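Local atomic coordinates of SusD-like protein BACOVA_02651 (Bacteroides ovatus, PDB entry 5E75), a protein that binds polysaccharide at the bacterial cell surface and probably mediates capture of xyloglucan before its transport into the periplasm for degradation. Residues A[207-210]-A[211-214]; A[162-165]-A[166-170]; A[197-200]-A[201-204]; A[148-151]-A[152-155]. All coordinates share one frame; numbering follows the deposited sequence.

Interaction 1. Residues A[207-210]-A[211-214]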
ATOM      1  N   ASP A 207      -0.219  21.591 -10.375  1.00 13.00           N
ATOM      2  CA  ASP A 207       0.113  20.340  -9.710  1.00 12.49           C
ATOM      3  C   ASP A 207       0.247  19.196 -10.716  1.00 11.24           C
ATOM      4  O   ASP A 207       1.116  18.348 -10.549  1.00 11.65           O
ATOM      5  CB  ASP A 207      -0.921  19.985  -8.637  1.00 11.23           C
ATOM      6  CG  ASP A 207      -0.794  20.821  -7.356  1.00 13.93           C
ATOM      7  OD1 ASP A 207       0.183  21.594  -7.180  1.00 15.12           O
ATOM      8  OD2 ASP A 207      -1.681  20.670  -6.496  1.00 13.75           O
ATOM      9  N   LEU A 208      -0.600  19.168 -11.751  1.00 11.28           N
ATOM     10  CA  LEU A 208      -0.467  18.158 -12.803  1.00 11.22           C
ATOM     11  C   LEU A 208       0.889  18.257 -13.487  1.00 11.05           C
ATOM     12  O   LEU A 208       1.548  17.255 -13.761  1.00 12.31           O
ATOM     13  CB  LEU A 208      -1.594  18.268 -13.828  1.00 12.03           C
ATOM     14  CG  LEU A 208      -2.978  17.809 -13.376  1.00 10.62           C
ATOM     15  CD1 LEU A 208      -4.007  18.168 -14.449  1.00 13.38           C
ATOM     16  CD2 LEU A 208      -2.982  16.308 -13.117  1.00 12.89           C
ATOM     17  N   GLU A 209       1.305  19.484 -13.778  1.00 11.12           N
ATOM     18  CA  GLU A 209       2.581  19.694 -14.436  1.00 13.59           C
ATOM     19  C   GLU A 209       3.725  19.198 -13.554  1.00 12.48           C
ATOM     20  O   GLU A 209       4.629  18.526 -14.026  1.00 12.11           O
ATOM     21  CB  GLU A 209       2.756  21.176 -14.790  1.00 15.62           C
ATOM     22  CG  GLU A 209       4.096  21.522 -15.406  1.00 18.20           C
ATOM     23  CD  GLU A 209       4.377  20.776 -16.691  1.00 24.10           C
ATOM     24  OE1 GLU A 209       3.412  20.367 -17.376  1.00 27.90           O
ATOM     25  OE2 GLU A 209       5.567  20.588 -17.021  1.00 29.26           O
ATOM     26  N   LEU A 210       3.694  19.545 -12.272  1.00 12.28           N
ATOM     27  CA  LEU A 210       4.716  19.065 -11.351  1.00 11.86           C
ATOM     28  C   LEU A 210       4.728  17.531 -11.214  1.00 10.01           C
ATOM     29  O   LEU A 210       5.789  16.917 -11.225  1.00 11.35           O
ATOM     30  CB  LEU A 210       4.547  19.735  -9.988  1.00 12.64           C
ATOM     31  CG  LEU A 210       4.942  21.216  -9.964  1.00 14.28           C
ATOM     32  CD1 LEU A 210       4.362  21.920  -8.739  1.00 15.45           C
ATOM     33  CD2 LEU A 210       6.433  21.357 -10.005  1.00 20.04           C
ATOM     34  N   ALA A 211       3.556  16.910 -11.116  1.00 11.30           N
ATOM     35  CA  ALA A 211       3.471  15.451 -11.082  1.00  9.95           C
ATOM     36  C   ALA A 211       4.113  14.842 -12.332  1.00 10.03           C
ATOM     37  O   ALA A 211       4.858  13.866 -12.262  1.00 11.09           O
ATOM     38  CB  ALA A 211       2.027  15.020 -10.960  1.00 11.19           C
ATOM     39  N   ARG A 212       3.817  15.430 -13.492  1.00 11.26           N
ATOM     40  CA  ARG A 212       4.424  14.945 -14.737  1.00 11.51           C
ATOM     41  C   ARG A 212       5.935  15.119 -14.740  1.00 10.81           C
ATOM     42  O   ARG A 212       6.668  14.246 -15.182  1.00 12.63           O
ATOM     43  CB  ARG A 212       3.843  15.661 -15.955  1.00 11.64           C
ATOM     44  CG  ARG A 212       2.429  15.237 -16.305  1.00 12.57           C
ATOM     45  CD  ARG A 212       2.024  15.770 -17.660  1.00 13.27           C
ATOM     46  NE  ARG A 212       1.971  17.229 -17.720  1.00 13.86           N
ATOM     47  CZ  ARG A 212       0.873  17.960 -17.529  1.00 12.89           C
ATOM     48  NH1 ARG A 212      -0.286  17.395 -17.231  1.00 14.89           N
ATOM     49  NH2 ARG A 212       0.928  19.280 -17.642  1.00 15.24           N
ATOM     50  N   GLN A 213       6.407  16.265 -14.268  1.00 11.57           N
ATOM     51  CA  GLN A 213       7.839  16.504 -14.256  1.00 12.94           C
ATOM     52  C   GLN A 213       8.583  15.501 -13.374  1.00 11.60           C
ATOM     53  O   GLN A 213       9.583  14.931 -13.792  1.00 14.08           O
ATOM     54  CB  GLN A 213       8.125  17.929 -13.803  1.00 14.93           C
ATOM     55  CG  GLN A 213       7.772  18.977 -14.840  1.00 19.80           C
ATOM     56  CD  GLN A 213       8.098  20.372 -14.356  1.00 27.42           C
ATOM     57  OE1 GLN A 213       7.219  21.108 -13.908  1.00 37.72           O
ATOM     58  NE2 GLN A 213       9.369  20.738 -14.427  1.00 43.64           N
ATOM     59  N   TYR A 214       8.094  15.277 -12.153  1.00 11.83           N
ATOM     60  CA  TYR A 214       8.756  14.329 -11.267  1.00 11.36           C
ATOM     61  C   TYR A 214       8.611  12.884 -11.760  1.00 11.87           C
ATOM     62  O   TYR A 214       9.576  12.125 -11.731  1.00 12.41           O
ATOM     63  CB  TYR A 214       8.250  14.487  -9.823  1.00 12.03           C
ATOM     64  CG  TYR A 214       8.829  15.714  -9.166  1.00 12.76           C
ATOM     65  CD1 TYR A 214      10.137  15.722  -8.729  1.00 13.73           C
ATOM     66  CD2 TYR A 214       8.082  16.870  -9.009  1.00 12.51           C
ATOM     67  CE1 TYR A 214      10.692  16.847  -8.149  1.00 14.34           C
ATOM     68  CE2 TYR A 214       8.629  18.007  -8.436  1.00 14.39           C
ATOM     69  CZ  TYR A 214       9.928  17.986  -7.999  1.00 15.49           C
ATOM     70  OH  TYR A 214      10.458  19.129  -7.420  1.00 20.09           O
TER
HETATM   71  O   HOH W   1       4.450  18.274 -18.371  1.00 29.37           O

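Interaction 2. Residues A[162-165]-A[166-170]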
ATOM      1  N   LEU A 162       9.626  15.927   1.261  1.00  9.19           N
ATOM      2  CA  LEU A 162      10.055  15.283   0.036  1.00  9.45           C
ATOM      3  C   LEU A 162      11.051  16.125  -0.762  1.00  9.67           C
ATOM      4  O   LEU A 162      11.971  15.574  -1.381  1.00 10.24           O
ATOM      5  CB  LEU A 162       8.839  14.911  -0.816  1.00  9.51           C
ATOM      6  CG  LEU A 162       7.996  13.794  -0.203  1.00  9.80           C
ATOM      7  CD1 LEU A 162       6.675  13.660  -0.929  1.00 10.63           C
ATOM      8  CD2 LEU A 162       8.737  12.477  -0.211  1.00 10.00           C
ATOM      9  N   ASN A 163      10.876  17.443  -0.767  1.00  9.33           N
ATOM     10  CA  ASN A 163      11.829  18.327  -1.456  1.00 11.56           C
ATOM     11  C   ASN A 163      13.226  18.134  -0.884  1.00 11.53           C
ATOM     12  O   ASN A 163      14.183  18.018  -1.629  1.00 11.88           O
ATOM     13  CB  ASN A 163      11.433  19.809  -1.343  1.00 11.07           C
ATOM     14  CG  ASN A 163      10.272  20.192  -2.241  1.00 14.98           C
ATOM     15  OD1 ASN A 163       9.977  19.523  -3.228  1.00 13.92           O
ATOM     16  ND2 ASN A 163       9.632  21.309  -1.920  1.00 16.15           N
ATOM     17  N   TYR A 164      13.329  18.083   0.439  1.00 10.07           N
ATOM     18  CA  TYR A 164      14.630  17.895   1.059  1.00  9.89           C
ATOM     19  C   TYR A 164      15.207  16.550   0.642  1.00 11.37           C
ATOM     20  O   TYR A 164      16.389  16.442   0.321  1.00 11.00           O
ATOM     21  CB  TYR A 164      14.548  17.998   2.581  1.00 10.13           C
ATOM     22  CG  TYR A 164      15.913  17.942   3.241  1.00 10.04           C
ATOM     23  CD1 TYR A 164      16.534  16.718   3.518  1.00 10.91           C
ATOM     24  CD2 TYR A 164      16.604  19.108   3.568  1.00 12.79           C
ATOM     25  CE1 TYR A 164      17.796  16.666   4.097  1.00 12.49           C
ATOM     26  CE2 TYR A 164      17.869  19.050   4.164  1.00 13.28           C
ATOM     27  CZ  TYR A 164      18.442  17.824   4.418  1.00 11.97           C
ATOM     28  OH  TYR A 164      19.682  17.725   4.987  1.00 13.04           O
ATOM     29  N   ALA A 165      14.381  15.508   0.631  1.00 10.25           N
ATOM     30  CA  ALA A 165      14.871  14.187   0.277  1.00  9.98           C
ATOM     31  C   ALA A 165      15.295  14.106  -1.190  1.00 11.45           C
ATOM     32  O   ALA A 165      16.285  13.455  -1.513  1.00 11.25           O
ATOM     33  CB  ALA A 165      13.822  13.121   0.590  1.00 10.46           C
ATOM     34  N   VAL A 166      14.544  14.749  -2.086  1.00 10.84           N
ATOM     35  CA  VAL A 166      14.940  14.786  -3.487  1.00 10.60           C
ATOM     36  C   VAL A 166      16.334  15.416  -3.615  1.00 13.27           C
ATOM     37  O   VAL A 166      17.173  14.938  -4.378  1.00 15.06           O
ATOM     38  CB  VAL A 166      13.928  15.579  -4.348  1.00 11.39           C
ATOM     39  CG1 VAL A 166      14.495  15.889  -5.769  1.00 13.41           C
ATOM     40  CG2 VAL A 166      12.607  14.809  -4.453  1.00 12.26           C
ATOM     41  N   ASP A 167      16.566  16.498  -2.881  1.00 12.19           N
ATOM     42  CA  ASP A 167      17.829  17.227  -2.989  1.00 15.00           C
ATOM     43  C   ASP A 167      19.004  16.571  -2.277  1.00 15.36           C
ATOM     44  O   ASP A 167      20.159  16.866  -2.608  1.00 18.20           O
ATOM     45  CB  ASP A 167      17.654  18.649  -2.464  1.00 15.24           C
ATOM     46  CG  ASP A 167      16.758  19.490  -3.348  1.00 24.38           C
ATOM     47  OD1 ASP A 167      16.618  19.171  -4.551  1.00 28.34           O
ATOM     48  OD2 ASP A 167      16.197  20.476  -2.828  1.00 30.75           O
ATOM     49  N   ASN A 168      18.745  15.698  -1.310  1.00 12.43           N
ATOM     50  CA  ASN A 168      19.827  15.190  -0.468  1.00 12.66           C
ATOM     51  C   ASN A 168      20.024  13.674  -0.429  1.00 14.41           C
ATOM     52  O   ASN A 168      20.919  13.178   0.256  1.00 17.30           O
ATOM     53  CB  ASN A 168      19.653  15.716   0.952  1.00 11.35           C
ATOM     54  CG  ASN A 168      19.898  17.202   1.043  1.00 14.29           C
ATOM     55  OD1 ASN A 168      21.047  17.645   1.129  1.00 17.70           O
ATOM     56  ND2 ASN A 168      18.840  17.982   1.020  1.00 13.47           N
ATOM     57  N   LEU A 169      19.198  12.930  -1.143  1.00 11.84           N
ATOM     58  CA  LEU A 169      19.483  11.521  -1.368  1.00 12.87           C
ATOM     59  C   LEU A 169      20.245  11.404  -2.682  1.00 14.84           C
ATOM     60  O   LEU A 169      20.144  12.268  -3.546  1.00 15.71           O
ATOM     61  CB  LEU A 169      18.188  10.703  -1.446  1.00 11.92           C
ATOM     62  CG  LEU A 169      17.374  10.604  -0.157  1.00 12.90           C
ATOM     63  CD1 LEU A 169      16.039   9.959  -0.452  1.00 13.51           C
ATOM     64  CD2 LEU A 169      18.125   9.826   0.930  1.00 14.14           C
ATOM     65  N   SER A 170      21.000  10.331  -2.837  1.00 17.92           N
ATOM     66  CA  SER A 170      21.734  10.098  -4.075  1.00 15.95           C
ATOM     67  C   SER A 170      20.906   9.264  -5.033  1.00 16.52           C
ATOM     68  O   SER A 170      19.932   8.630  -4.622  1.00 15.04           O
ATOM     69  CB  SER A 170      23.054   9.402  -3.774  1.00 22.16           C
ATOM     70  OG  SER A 170      22.870   8.370  -2.825  1.00 31.54           O
TER
HETATM   71  O   HOH W   2      13.884  19.811  -4.528  1.00 33.77           O

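Interaction 3. Residues A[197-200]-A[201-204]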
ATOM      1  N   TRP A 197      -7.766  17.670  -5.097  1.00 10.15           N
ATOM      2  CA  TRP A 197      -8.246  17.447  -3.729  1.00 11.38           C
ATOM      3  C   TRP A 197      -9.125  18.585  -3.252  1.00 13.10           C
ATOM      4  O   TRP A 197      -8.654  19.689  -3.057  1.00 14.18           O
ATOM      5  CB  TRP A 197      -7.033  17.254  -2.825  1.00 12.29           C
ATOM      6  CG  TRP A 197      -7.261  16.851  -1.384  1.00 10.00           C
ATOM      7  CD1 TRP A 197      -7.636  17.665  -0.350  1.00 11.33           C
ATOM      8  CD2 TRP A 197      -7.020  15.560  -0.810  1.00  9.57           C
ATOM      9  NE1 TRP A 197      -7.660  16.956   0.829  1.00 11.46           N
ATOM     10  CE2 TRP A 197      -7.295  15.662   0.568  1.00 10.05           C
ATOM     11  CE3 TRP A 197      -6.596  14.340  -1.325  1.00 10.01           C
ATOM     12  CZ2 TRP A 197      -7.167  14.577   1.435  1.00 10.29           C
ATOM     13  CZ3 TRP A 197      -6.487  13.250  -0.456  1.00  9.74           C
ATOM     14  CH2 TRP A 197      -6.761  13.392   0.907  1.00 10.75           C
ATOM     15  N   ASN A 198     -10.414  18.302  -3.062  1.00 14.76           N
ATOM     16  CA  ASN A 198     -11.397  19.329  -2.686  1.00 16.80           C
ATOM     17  C   ASN A 198     -11.382  20.496  -3.677  1.00 15.35           C
ATOM     18  O   ASN A 198     -11.517  21.650  -3.278  1.00 21.71           O
ATOM     19  CB  ASN A 198     -11.144  19.898  -1.269  1.00 19.35           C
ATOM     20  CG  ASN A 198     -11.617  18.995  -0.138  1.00 25.02           C
ATOM     21  OD1 ASN A 198     -12.586  18.251  -0.269  1.00 27.91           O
ATOM     22  ND2 ASN A 198     -10.946  19.106   1.013  1.00 29.69           N
ATOM     23  N   ASN A 199     -11.208  20.200  -4.963  1.00 15.02           N
ATOM     24  CA  ASN A 199     -11.015  21.252  -5.962  1.00 14.60           C
ATOM     25  C   ASN A 199     -12.144  21.344  -6.998  1.00 20.72           C
ATOM     26  O   ASN A 199     -11.918  21.731  -8.154  1.00 20.45           O
ATOM     27  CB  ASN A 199      -9.679  21.045  -6.673  1.00 14.07           C
ATOM     28  CG  ASN A 199      -9.179  22.296  -7.359  1.00 17.96           C
ATOM     29  OD1 ASN A 199      -9.247  23.401  -6.801  1.00 22.52           O
ATOM     30  ND2 ASN A 199      -8.656  22.137  -8.565  1.00 18.72           N
ATOM     31  N   GLY A 200     -13.350  20.951  -6.597  1.00 19.47           N
ATOM     32  CA  GLY A 200     -14.536  21.200  -7.398  1.00 19.07           C
ATOM     33  C   GLY A 200     -14.674  20.369  -8.659  1.00 23.37           C
ATOM     34  O   GLY A 200     -15.443  20.728  -9.548  1.00 25.82           O
ATOM     35  N   GLY A 201     -13.944  19.264  -8.756  1.00 18.82           N
ATOM     36  CA  GLY A 201     -14.088  18.351  -9.875  1.00 19.15           C
ATOM     37  C   GLY A 201     -13.111  18.569 -11.015  1.00 18.58           C
ATOM     38  O   GLY A 201     -13.255  17.976 -12.091  1.00 22.95           O
ATOM     39  N   THR A 202     -12.104  19.404 -10.794  1.00 15.04           N
ATOM     40  CA  THR A 202     -11.021  19.568 -11.756  1.00 15.28           C
ATOM     41  C   THR A 202      -9.675  19.440 -11.048  1.00 13.93           C
ATOM     42  O   THR A 202      -9.584  19.610  -9.829  1.00 14.31           O
ATOM     43  CB  THR A 202     -11.103  20.897 -12.540  1.00 22.31           C
ATOM     44  OG1 THR A 202     -10.752  21.984 -11.685  1.00 26.96           O
ATOM     45  CG2 THR A 202     -12.498  21.121 -13.102  1.00 27.22           C
ATOM     46  N   ARG A 203      -8.649  19.089 -11.814  1.00 12.29           N
ATOM     47  CA  ARG A 203      -7.301  18.944 -11.290  1.00 13.08           C
ATOM     48  C   ARG A 203      -6.445  20.154 -11.657  1.00 14.08           C
ATOM     49  O   ARG A 203      -6.346  20.544 -12.822  1.00 15.37           O
ATOM     50  CB  ARG A 203      -6.674  17.644 -11.787  1.00 12.35           C
ATOM     51  CG  ARG A 203      -7.270  16.418 -11.087  1.00 14.48           C
ATOM     52  CD  ARG A 203      -6.653  15.078 -11.520  1.00 13.53           C
ATOM     53  NE  ARG A 203      -6.587  14.157 -10.400  1.00 12.94           N
ATOM     54  CZ  ARG A 203      -6.461  12.842 -10.486  1.00 12.26           C
ATOM     55  NH1 ARG A 203      -6.433  12.217 -11.659  1.00 13.05           N
ATOM     56  NH2 ARG A 203      -6.398  12.132  -9.357  1.00 14.51           N
ATOM     57  N   ASP A 204      -5.833  20.748 -10.640  1.00 11.89           N
ATOM     58  CA  ASP A 204      -4.986  21.920 -10.810  1.00 12.87           C
ATOM     59  C   ASP A 204      -3.892  21.652 -11.825  1.00 14.19           C
ATOM     60  O   ASP A 204      -3.127  20.706 -11.686  1.00 13.10           O
ATOM     61  CB  ASP A 204      -4.363  22.254  -9.464  1.00 13.14           C
ATOM     62  CG  ASP A 204      -3.542  23.514  -9.506  1.00 15.55           C
ATOM     63  OD1 ASP A 204      -4.160  24.599  -9.396  1.00 22.66           O
ATOM     64  OD2 ASP A 204      -2.309  23.421  -9.629  1.00 15.63           O
TER
HETATM   65  O   HOH W   3     -11.980  18.108  -7.511  1.00 21.28           O

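Interaction 4. Residues A[148-151]-A[152-155]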
ATOM      1  N   LEU A 148      -5.245  19.537  15.747  1.00 10.46           N
ATOM      2  CA  LEU A 148      -5.085  19.066  14.389  1.00 11.65           C
ATOM      3  C   LEU A 148      -4.678  20.210  13.477  1.00 10.64           C
ATOM      4  O   LEU A 148      -5.021  21.366  13.723  1.00 10.78           O
ATOM      5  CB  LEU A 148      -6.415  18.513  13.900  1.00 11.92           C
ATOM      6  CG  LEU A 148      -6.945  17.263  14.604  1.00 11.12           C
ATOM      7  CD1 LEU A 148      -8.444  17.121  14.357  1.00 11.51           C
ATOM      8  CD2 LEU A 148      -6.201  16.064  14.083  1.00 12.05           C
ATOM      9  N   ASN A 149      -3.967  19.874  12.406  1.00 10.29           N
ATOM     10  CA  ASN A 149      -3.694  20.823  11.334  1.00 10.56           C
ATOM     11  C   ASN A 149      -4.485  20.485  10.080  1.00 11.29           C
ATOM     12  O   ASN A 149      -4.912  19.344   9.894  1.00 11.89           O
ATOM     13  CB  ASN A 149      -2.193  20.846  11.055  1.00 10.73           C
ATOM     14  CG  ASN A 149      -1.399  21.295  12.261  1.00 12.34           C
ATOM     15  OD1 ASN A 149      -0.596  20.541  12.825  1.00 11.00           O
ATOM     16  ND2 ASN A 149      -1.630  22.532  12.683  1.00 11.67           N
ATOM     17  N   ARG A 150      -4.689  21.476   9.215  1.00 11.25           N
ATOM     18  CA  ARG A 150      -5.586  21.310   8.070  1.00 11.27           C
ATOM     19  C   ARG A 150      -4.988  20.406   7.005  1.00 10.30           C
ATOM     20  O   ARG A 150      -3.779  20.270   6.909  1.00 11.08           O
ATOM     21  CB  ARG A 150      -5.898  22.666   7.440  1.00 12.82           C
ATOM     22  CG  ARG A 150      -6.486  23.688   8.412  1.00 13.71           C
ATOM     23  CD  ARG A 150      -6.492  25.078   7.786  1.00 20.25           C
ATOM     24  NE  ARG A 150      -5.124  25.490   7.495  1.00 19.80           N
ATOM     25  CZ  ARG A 150      -4.758  26.691   7.064  1.00 24.41           C
ATOM     26  NH1 ARG A 150      -5.665  27.644   6.877  1.00 24.92           N
ATOM     27  NH2 ARG A 150      -3.474  26.939   6.844  1.00 24.53           N
ATOM     28  N   GLU A 151      -5.846  19.773   6.216  1.00 10.48           N
ATOM     29  CA  GLU A 151      -5.395  18.954   5.107  1.00 11.31           C
ATOM     30  C   GLU A 151      -4.376  19.695   4.222  1.00  9.18           C
ATOM     31  O   GLU A 151      -3.373  19.101   3.821  1.00 10.68           O
ATOM     32  CB  GLU A 151      -6.607  18.455   4.302  1.00 11.11           C
ATOM     33  CG  GLU A 151      -7.461  17.452   5.092  1.00 11.94           C
ATOM     34  CD  GLU A 151      -8.731  16.993   4.387  1.00 13.32           C
ATOM     35  OE1 GLU A 151      -8.942  17.327   3.204  1.00 14.91           O
ATOM     36  OE2 GLU A 151      -9.538  16.292   5.030  1.00 16.16           O
ATOM     37  N   GLU A 152      -4.597  20.976   3.913  1.00 10.43           N
ATOM     38  CA  GLU A 152      -3.642  21.694   3.077  1.00 10.39           C
ATOM     39  C   GLU A 152      -2.278  21.838   3.751  1.00 11.69           C
ATOM     40  O   GLU A 152      -1.260  21.774   3.068  1.00 11.56           O
ATOM     41  CB  GLU A 152      -4.170  23.073   2.621  1.00 14.39           C
ATOM     42  CG  GLU A 152      -5.240  23.014   1.520  1.00 26.43           C
ATOM     43  CD  GLU A 152      -4.743  22.315   0.256  1.00 41.51           C
ATOM     44  OE1 GLU A 152      -3.659  22.709  -0.237  1.00 28.79           O
ATOM     45  OE2 GLU A 152      -5.427  21.372  -0.231  1.00 41.00           O
ATOM     46  N   ASP A 153      -2.262  22.045   5.069  1.00 10.89           N
ATOM     47  CA  ASP A 153      -1.010  22.116   5.815  1.00 10.26           C
ATOM     48  C   ASP A 153      -0.257  20.796   5.710  1.00 10.24           C
ATOM     49  O   ASP A 153       0.969  20.784   5.564  1.00  9.95           O
ATOM     50  CB  ASP A 153      -1.241  22.376   7.316  1.00 12.09           C
ATOM     51  CG  ASP A 153      -1.855  23.727   7.624  1.00 17.28           C
ATOM     52  OD1 ASP A 153      -1.307  24.769   7.222  1.00 15.69           O
ATOM     53  OD2 ASP A 153      -2.863  23.732   8.364  1.00 21.29           O
ATOM     54  N   VAL A 154      -0.989  19.687   5.836  1.00 10.02           N
ATOM     55  CA  VAL A 154      -0.395  18.355   5.821  1.00  9.18           C
ATOM     56  C   VAL A 154       0.247  18.130   4.456  1.00  9.17           C
ATOM     57  O   VAL A 154       1.401  17.709   4.371  1.00  9.51           O
ATOM     58  CB  VAL A 154      -1.414  17.262   6.185  1.00  9.24           C
ATOM     59  CG1 VAL A 154      -0.758  15.882   6.151  1.00 10.79           C
ATOM     60  CG2 VAL A 154      -1.978  17.501   7.581  1.00 11.37           C
ATOM     61  N   PHE A 155      -0.459  18.496   3.380  1.00  7.98           N
ATOM     62  CA  PHE A 155       0.139  18.409   2.056  1.00  9.46           C
ATOM     63  C   PHE A 155       1.441  19.203   1.953  1.00  9.82           C
ATOM     64  O   PHE A 155       2.431  18.707   1.424  1.00  9.82           O
ATOM     65  CB  PHE A 155      -0.816  18.927   0.976  1.00  9.59           C
ATOM     66  CG  PHE A 155      -1.699  17.879   0.340  1.00  9.81           C
ATOM     67  CD1 PHE A 155      -1.155  16.867  -0.447  1.00 10.13           C
ATOM     68  CD2 PHE A 155      -3.070  17.950   0.456  1.00 12.13           C
ATOM     69  CE1 PHE A 155      -1.968  15.928  -1.065  1.00 11.69           C
ATOM     70  CE2 PHE A 155      -3.885  17.016  -0.160  1.00 10.58           C
ATOM     71  CZ  PHE A 155      -3.330  16.010  -0.915  1.00 10.14           C
TER

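Interaction 1. Residues A[207-210]-A[211-214]
A trans chi1 (176°) and a kink at chi2 (59°) curl the Glu209 carboxylate round to meet Arg212, whose own chain folds back at chi3 (-64°). OE1 of Glu209 accepts from NH2 of Arg212 at 2.7 Å, a salt bridge between residues three apart, about one turn along the helix, in which the oxygen is approached nearly along its C-O bond. The two side chains cross at about a right angle, their flat groups steeply inclined to each other. A water at the guanidinium edge accepts from NE and donates to the same OE1, so NE and NH2 both converge on this oxygen, one directly and one through solvent. The guanidinium lies with one face over the backbone of the preceding turn, where Leu208 O and Glu209 CA sit beneath its rim. All this belongs to helix 205-221, part of the alpha-helical TPR-like framework of the SusD family; the helix packs on helix 180-195 and on helix 360-372, to whose Ala370 O the Arg212 NH1 donates. A leucine in place of Arg212 would probably leave the Glu209 carboxylate without its mate and Ala370 O without this donor. On the flank facing helix 180-195, Leu210 CD2 stands 4.3 Å from Tyr214 CE2, and the tyrosine ring turns its edge to the Leu210 carbonyl, with Tyr214 CD2 3.2 Å from Leu210 O.

Interaction 2. Residues A[162-165]-A[166-170]
Ala165, Val166 and Asn168 carry most of the contact, which closes the C-terminal end of helix 151-168 in the helical TPR-like half of this SusD-family protein. Val166 N donates to Leu162 O at 2.8 Å in a regular helical bond, and the CG2 branch of the valine leans over the same oxygen. One residue earlier, Ala165 O serves the last turn: Leu169 N donates to it at 3.0 Å while Asn168 N reaches it only weakly, a sharing that accompanies the end of the helix. The Ala165 methyl group also rests 4.0 Å from Leu169 CD1, an apolar touch beside the point where the chain leaves helical geometry. Asn168 does the polar work. Its CG lies beside the backbone N (chi1 -69°), which folds the amide back over the preceding turn, and ND2 donates to Tyr164 O at 3.0 Å with the oxygen in the amide plane. This nitrogen is centred over one face of the Tyr164 ring, ring and amide planes being only 22° apart, so the amide lies almost flat on the aromatic surface while one of its N-H groups is spent on the carbonyl. With an alanine at Tyr164, the Asn168 amide is likely to lose this flat support, and Thr107, Ile110 and Arg114 of helix 103-125 the ring they touch. Within the ring, CZ makes the nearest approach to the amide nitrogen, 3.4 Å from Asn168 ND2.

Interaction 3. Residues A[197-200]-A[201-204]
From Asn199 to Thr202 the chain reverses through a type I' beta turn, whose two inner residues, Gly200 and Gly201, both have positive phi (72° and 95°). At Gly201 the need for glycine is steric, since a CB would collide with Gly200 O; at Gly200 the positive phi alone favours it. Asn199 closes the turn through its side chain. Having CG anti to the backbone N (chi1 -160°) carries the amide across to the returning limb of the loop, where ND2 donates to Thr202 O at 3.0 Å. The donor arrives from well above the carbonyl plane and not on a lone pair, while the Asn199 CB lies 3.5 Å from the same oxygen. Besides this hydrogen bond, a water accepts from Gly201 N at 2.6 Å and, weakly, from Asn199 N, joining the start of the turn to its middle. The turn forms the tip of the loop joining helices 180-195 and 205-221, which pack against each other as a helical hairpin of the SusD fold, and the Asn199 side chain is about 5 Å from a bound magnesium ion. At the base of the loop Arg203 points away from the turn and pairs with Glu369. Asp204 then takes the N-cap position of helix 205-221, its OD2 accepting from the backbone N of Asp207.

Interaction 4. Residues A[148-151]-A[152-155]
Arg150 and Asp153 join across the first turn of helix 151-168 through two side chains that fold toward each other. Asp153 has CG beside its backbone N (chi1 -65°), which sends the carboxylate back toward the helix start; the arginine chain runs out extended and then bends at chi3 (-62°), bringing NE and NH2 round to face it. The grip is side-on: Arg150 NE meets Asp153 OD2 at 3.0 Å and Arg150 NH2 meets Asp153 OD1 at 3.1 Å, the latter almost straight (176°). Both oxygens lie in the guanidinium plane. The carboxylate, by contrast, is tilted, so NE reaches OD2 from above its plane and NH2 comes to OD1 on the syn side but out of plane. A second donor is Arg150 N, 3.0 Å from Asp153 OD2, which accepts through its anti lone pair. Arg150 is the N-cap residue and Asp153 the third residue into the helix, so this bond is the half of a capping box in which the later side chain receives the N-cap amide. Nearby, Glu151 points its carboxylate elsewhere, to Trp197 and Arg430, and the Glu152 side chain is about 4 Å from a bound magnesium ion. Three donors on one carboxylate, close to the positive end of the helix dipole, would be expected to favour the ionised form of Asp153 and to fix its rotation.

None of the four contacts lies in the deep core: interaction 3 is at the surface, the others are partly buried. Interactions 4 and 2 sit at the two ends of helix 151-168, the start fastened by charge, the end by a neutral amide laid on a ring. Interaction 3 leads directly into helix 205-221, where interaction 1 lies, and Leu208 CD1 packs on Arg203 O. Interactions 3 and 4 meet as well: Trp197 NE1 probably donates to Glu151 OE1, and the Trp197 and Phe155 rings pack edge-to-face. Salt bridges thus mark interactions 1 and 4, whereas the loop of interaction 3 relies on glycines, a side-chain amide hydrogen bond and a water.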